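Local coordinates for protein neurotoxin (Clostridium botulinum, PDB 2QN0) that acts as the zinc-dependent protease light chain of botulinum neurotoxin type C1, which probably cleaves SNARE proteins with dual substrate specificity, at residues T112-I124 against N177-L189. Sequence-based numbering, arbitrary orientation.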
loop_
_atom_site.group_PDB
_atom_site.type_symbol
_atom_site.label_atom_id
_atom_site.label_comp_id
_atom_site.label_asym_id
_atom_site.label_seq_id
_atom_site.Cartn_x
_atom_site.Cartn_y
_atom_site.Cartn_z
ATOM N N THR A 112 10.529 -3.666 8.127
ATOM C CA THR A 112 11.804 -4.300 8.453
ATOM C C THR A 112 12.527 -4.927 7.263
ATOM O O THR A 112 13.713 -4.675 7.057
ATOM C CB THR A 112 11.611 -5.384 9.530
ATOM O OG1 THR A 112 10.984 -4.802 10.680
ATOM C CG2 THR A 112 12.951 -5.976 9.937
ATOM N N ASP A 113 11.833 -5.758 6.489
ATOM C CA ASP A 113 12.477 -6.381 5.335
ATOM C C ASP A 113 12.666 -5.357 4.231
ATOM O O ASP A 113 11.866 -4.436 4.085
ATOM C CB ASP A 113 11.665 -7.578 4.829
ATOM C CG ASP A 113 11.798 -8.790 5.735
ATOM O OD1 ASP A 113 12.871 -8.946 6.353
ATOM O OD2 ASP A 113 10.849 -9.593 5.824
ATOM N N ILE A 114 13.729 -5.518 3.452
ATOM C CA ILE A 114 14.028 -4.568 2.392
ATOM C C ILE A 114 14.103 -5.183 0.998
ATOM O O ILE A 114 14.252 -6.394 0.842
ATOM C CB ILE A 114 15.386 -3.879 2.647
ATOM C CG1 ILE A 114 16.513 -4.913 2.547
ATOM C CG2 ILE A 114 15.402 -3.248 4.039
ATOM C CD1 ILE A 114 17.900 -4.302 2.407
ATOM N N PRO A 115 13.977 -4.343 -0.039
ATOM C CA PRO A 115 14.057 -4.839 -1.414
ATOM C C PRO A 115 15.486 -5.330 -1.601
ATOM O O PRO A 115 16.407 -4.790 -0.984
ATOM C CB PRO A 115 13.813 -3.585 -2.248
ATOM C CG PRO A 115 12.918 -2.765 -1.378
ATOM C CD PRO A 115 13.546 -2.934 -0.013
ATOM N N PHE A 116 15.684 -6.357 -2.418
ATOM C CA PHE A 116 17.044 -6.809 -2.668
ATOM C C PHE A 116 17.699 -5.605 -3.342
ATOM O O PHE A 116 17.093 -4.967 -4.204
ATOM C CB PHE A 116 17.061 -7.990 -3.639
ATOM C CG PHE A 116 18.447 -8.483 -3.958
ATOM C CD1 PHE A 116 18.982 -9.574 -3.284
ATOM C CD2 PHE A 116 19.220 -7.842 -4.919
ATOM C CE1 PHE A 116 20.275 -10.021 -3.563
ATOM C CE2 PHE A 116 20.514 -8.279 -5.206
ATOM C CZ PHE A 116 21.039 -9.369 -4.526
ATOM N N PRO A 117 18.940 -5.267 -2.955
ATOM C CA PRO A 117 19.593 -4.115 -3.582
ATOM C C PRO A 117 20.062 -4.393 -5.008
ATOM O O PRO A 117 21.228 -4.715 -5.240
ATOM C CB PRO A 117 20.748 -3.813 -2.627
ATOM C CG PRO A 117 21.104 -5.163 -2.100
ATOM C CD PRO A 117 19.750 -5.799 -1.846
ATOM N N GLY A 118 19.138 -4.271 -5.955
ATOM C CA GLY A 118 19.471 -4.501 -7.347
ATOM C C GLY A 118 18.268 -4.822 -8.207
ATOM O O GLY A 118 17.136 -4.893 -7.721
ATOM N N ASN A 119 18.511 -4.985 -9.503
ATOM C CA ASN A 119 17.458 -5.340 -10.443
ATOM C C ASN A 119 18.039 -6.283 -11.492
ATOM O O ASN A 119 19.171 -6.750 -11.351
ATOM C CB ASN A 119 16.850 -4.095 -11.109
ATOM C CG ASN A 119 17.854 -3.308 -11.927
ATOM O OD1 ASN A 119 18.889 -3.829 -12.342
ATOM N ND2 ASN A 119 17.537 -2.041 -12.183
ATOM N N ASN A 120 17.270 -6.559 -12.538
ATOM C CA ASN A 120 17.716 -7.473 -13.586
ATOM C C ASN A 120 19.076 -7.123 -14.187
ATOM O O ASN A 120 19.841 -8.016 -14.550
ATOM C CB ASN A 120 16.659 -7.557 -14.700
ATOM C CG ASN A 120 16.492 -6.249 -15.462
ATOM O OD1 ASN A 120 16.213 -5.197 -14.877
ATOM N ND2 ASN A 120 16.651 -6.313 -16.782
ATOM N N ASN A 121 19.384 -5.833 -14.281
ATOM C CA ASN A 121 20.652 -5.404 -14.864
ATOM C C ASN A 121 21.823 -5.237 -13.894
ATOM O O ASN A 121 22.913 -4.828 -14.296
ATOM C CB ASN A 121 20.446 -4.110 -15.655
ATOM C CG ASN A 121 19.706 -4.343 -16.957
ATOM O OD1 ASN A 121 20.071 -5.224 -17.733
ATOM N ND2 ASN A 121 18.670 -3.553 -17.205
ATOM N N THR A 122 21.606 -5.545 -12.621
ATOM C CA THR A 122 22.674 -5.440 -11.631
ATOM C C THR A 122 23.586 -6.659 -11.758
ATOM O O THR A 122 23.108 -7.787 -11.862
ATOM C CB THR A 122 22.108 -5.413 -10.198
ATOM O OG1 THR A 122 21.234 -4.290 -10.049
ATOM C CG2 THR A 122 23.238 -5.318 -9.180
ATOM N N PRO A 123 24.914 -6.450 -11.770
ATOM C CA PRO A 123 25.824 -7.592 -11.883
ATOM C C PRO A 123 25.562 -8.579 -10.751
ATOM O O PRO A 123 25.255 -8.176 -9.627
ATOM C CB PRO A 123 27.202 -6.944 -11.782
ATOM C CG PRO A 123 26.982 -5.616 -12.438
ATOM C CD PRO A 123 25.654 -5.177 -11.850
ATOM N N ILE A 124 25.686 -9.868 -11.046
ATOM C CA ILE A 124 25.442 -10.905 -10.051
ATOM C C ILE A 124 26.275 -10.777 -8.771
ATOM O O ILE A 124 25.837 -11.202 -7.699
ATOM C CB ILE A 124 25.666 -12.309 -10.662
ATOM C CG1 ILE A 124 24.637 -12.552 -11.772
ATOM C CG2 ILE A 124 25.545 -13.381 -9.591
ATOM C CD1 ILE A 124 24.791 -13.887 -12.476
ATOM N N ASN A 177 15.352 1.562 -19.412
ATOM C CA ASN A 177 15.916 0.311 -19.917
ATOM C C ASN A 177 15.873 -0.906 -18.996
ATOM O O ASN A 177 16.473 -1.937 -19.306
ATOM C CB ASN A 177 17.357 0.541 -20.382
ATOM C CG ASN A 177 17.449 1.548 -21.515
ATOM O OD1 ASN A 177 16.762 1.422 -22.531
ATOM N ND2 ASN A 177 18.301 2.551 -21.347
ATOM N N ASN A 178 15.171 -0.804 -17.871
ATOM C CA ASN A 178 15.075 -1.939 -16.959
ATOM C C ASN A 178 13.659 -2.506 -16.953
ATOM O O ASN A 178 12.750 -1.948 -17.568
ATOM C CB ASN A 178 15.444 -1.530 -15.525
ATOM C CG ASN A 178 16.842 -0.950 -15.417
ATOM O OD1 ASN A 178 17.785 -1.443 -16.038
ATOM N ND2 ASN A 178 16.986 0.093 -14.606
ATOM N N THR A 179 13.486 -3.630 -16.268
ATOM C CA THR A 179 12.176 -4.257 -16.128
ATOM C C THR A 179 11.810 -4.072 -14.656
ATOM O O THR A 179 12.664 -3.690 -13.861
ATOM C CB THR A 179 12.224 -5.759 -16.470
ATOM O OG1 THR A 179 13.243 -6.395 -15.690
ATOM C CG2 THR A 179 12.521 -5.956 -17.953
ATOM N N PHE A 180 10.558 -4.336 -14.289
ATOM C CA PHE A 180 10.121 -4.160 -12.902
ATOM C C PHE A 180 10.641 -5.201 -11.916
ATOM O O PHE A 180 10.227 -6.362 -11.935
ATOM C CB PHE A 180 8.591 -4.115 -12.835
ATOM C CG PHE A 180 7.997 -2.852 -13.392
ATOM C CD1 PHE A 180 8.142 -1.645 -12.715
ATOM C CD2 PHE A 180 7.305 -2.865 -14.600
ATOM C CE1 PHE A 180 7.605 -0.463 -13.233
ATOM C CE2 PHE A 180 6.763 -1.691 -15.128
ATOM C CZ PHE A 180 6.913 -0.488 -14.444
ATOM N N ALA A 181 11.542 -4.766 -11.040
ATOM C CA ALA A 181 12.133 -5.633 -10.032
ATOM C C ALA A 181 11.097 -6.215 -9.066
ATOM O O ALA A 181 11.309 -7.284 -8.502
ATOM C CB ALA A 181 13.202 -4.866 -9.251
ATOM N N ALA A 182 9.981 -5.513 -8.877
ATOM C CA ALA A 182 8.924 -5.978 -7.976
ATOM C C ALA A 182 8.269 -7.266 -8.469
ATOM O O ALA A 182 7.600 -7.961 -7.705
ATOM C CB ALA A 182 7.857 -4.896 -7.820
ATOM N N GLN A 183 8.460 -7.573 -9.747
ATOM C CA GLN A 183 7.877 -8.772 -10.351
ATOM C C GLN A 183 8.938 -9.847 -10.557
ATOM O O GLN A 183 8.651 -10.909 -11.117
ATOM C CB GLN A 183 7.271 -8.424 -11.718
ATOM C CG GLN A 183 6.298 -7.256 -11.700
ATOM C CD GLN A 183 5.914 -6.777 -13.092
ATOM O OE1 GLN A 183 6.522 -7.164 -14.094
ATOM N NE2 GLN A 183 4.909 -5.917 -13.158
ATOM N N GLU A 184 10.154 -9.585 -10.083
ATOM C CA GLU A 184 11.259 -10.514 -10.299
ATOM C C GLU A 184 12.063 -10.943 -9.073
ATOM O O GLU A 184 13.284 -11.090 -9.150
ATOM C CB GLU A 184 12.200 -9.904 -11.342
ATOM C CG GLU A 184 11.550 -9.689 -12.705
ATOM C CD GLU A 184 12.352 -8.761 -13.602
ATOM O OE1 GLU A 184 13.586 -8.682 -13.434
ATOM O OE2 GLU A 184 11.750 -8.118 -14.488
ATOM N N GLY A 185 11.381 -11.150 -7.950
ATOM C CA GLY A 185 12.052 -11.580 -6.735
ATOM C C GLY A 185 12.788 -10.517 -5.933
ATOM O O GLY A 185 12.800 -10.566 -4.703
ATOM N N PHE A 186 13.403 -9.558 -6.615
ATOM C CA PHE A 186 14.150 -8.503 -5.923
ATOM C C PHE A 186 13.254 -7.679 -5.010
ATOM O O PHE A 186 13.555 -7.463 -3.833
ATOM C CB PHE A 186 14.770 -7.525 -6.922
ATOM C CG PHE A 186 15.664 -8.167 -7.941
ATOM C CD1 PHE A 186 16.928 -8.624 -7.590
ATOM C CD2 PHE A 186 15.241 -8.301 -9.260
ATOM C CE1 PHE A 186 17.765 -9.205 -8.543
ATOM C CE2 PHE A 186 16.069 -8.880 -10.218
ATOM C CZ PHE A 186 17.333 -9.333 -9.856
ATOM N N GLY A 187 12.151 -7.211 -5.578
ATOM C CA GLY A 187 11.254 -6.350 -4.839
ATOM C C GLY A 187 11.757 -4.946 -5.126
ATOM O O GLY A 187 12.820 -4.786 -5.732
ATOM N N ALA A 188 11.012 -3.930 -4.702
ATOM C CA ALA A 188 11.413 -2.548 -4.940
ATOM C C ALA A 188 10.594 -1.624 -4.054
ATOM O O ALA A 188 9.584 -2.032 -3.492
ATOM C CB ALA A 188 11.195 -2.181 -6.403
ATOM N N LEU A 189 11.037 -0.378 -3.939
ATOM C CA LEU A 189 10.327 0.609 -3.134
ATOM C C LEU A 189 8.927 0.820 -3.707
ATOM O O LEU A 189 8.754 0.898 -4.924
ATOM C CB LEU A 189 11.100 1.937 -3.146
ATOM C CG LEU A 189 10.475 3.154 -2.459
ATOM C CD1 LEU A 189 11.578 4.119 -2.049
ATOM C CD2 LEU A 189 9.473 3.831 -3.395
HETATM O O HOH W 1 14.968 -3.231 -6.575
HETATM O O HOH W 2 14.513 -6.026 -12.595
HETATM O O HOH W 3 16.378 -4.573 -19.210
#
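Phe-186 packs against Phe-116 and the backbone of residues 118-120. Asn-119 CA sits over the middle of one ring face, a CH-pi contact 3.9 Å from the centroid, and the Asn-119 carbonyl carbon lies over the CE2-CZ rim of the same face. The Phe-116 ring, swung anti to its own N (chi1 179°), brings CD2 within 3.6 Å of Phe-186 CD1; the two planes are inclined by 57°, and Ile-300 of helix 283-304 touches both side chains. Pro-115 lays CG against the Ala-188 carbonyl carbon at 3.7 Å.

Among backbone groups, Phe-116 N donates to Phe-186 O (2.8 Å), while a water bridges Gly-118 O and Gly-187 O.

Amides dominate the other end, around the type I turn 119-122. Asn-121 ND2 gives a short 2.6 Å bond to Asn-178 OD1, lying in the carbonyl plane although the two amides are twisted 51° apart. The ND2 groups of Asn-119 and Asn-178, both donors, approach to 3.3 Å. A second water links Asn-120 N to Glu-184 OE1; another accepts from Asn-120 ND2 and Asn-121 ND2 and donates to Asn-177 O.

The loop between helix 101-112 and strand 126-128 thus joins that leading from strand 169-171 into strand 190-193; Asp-132 accepts from both crowded ND2 groups, one at each oxygen, which accounts for their closeness.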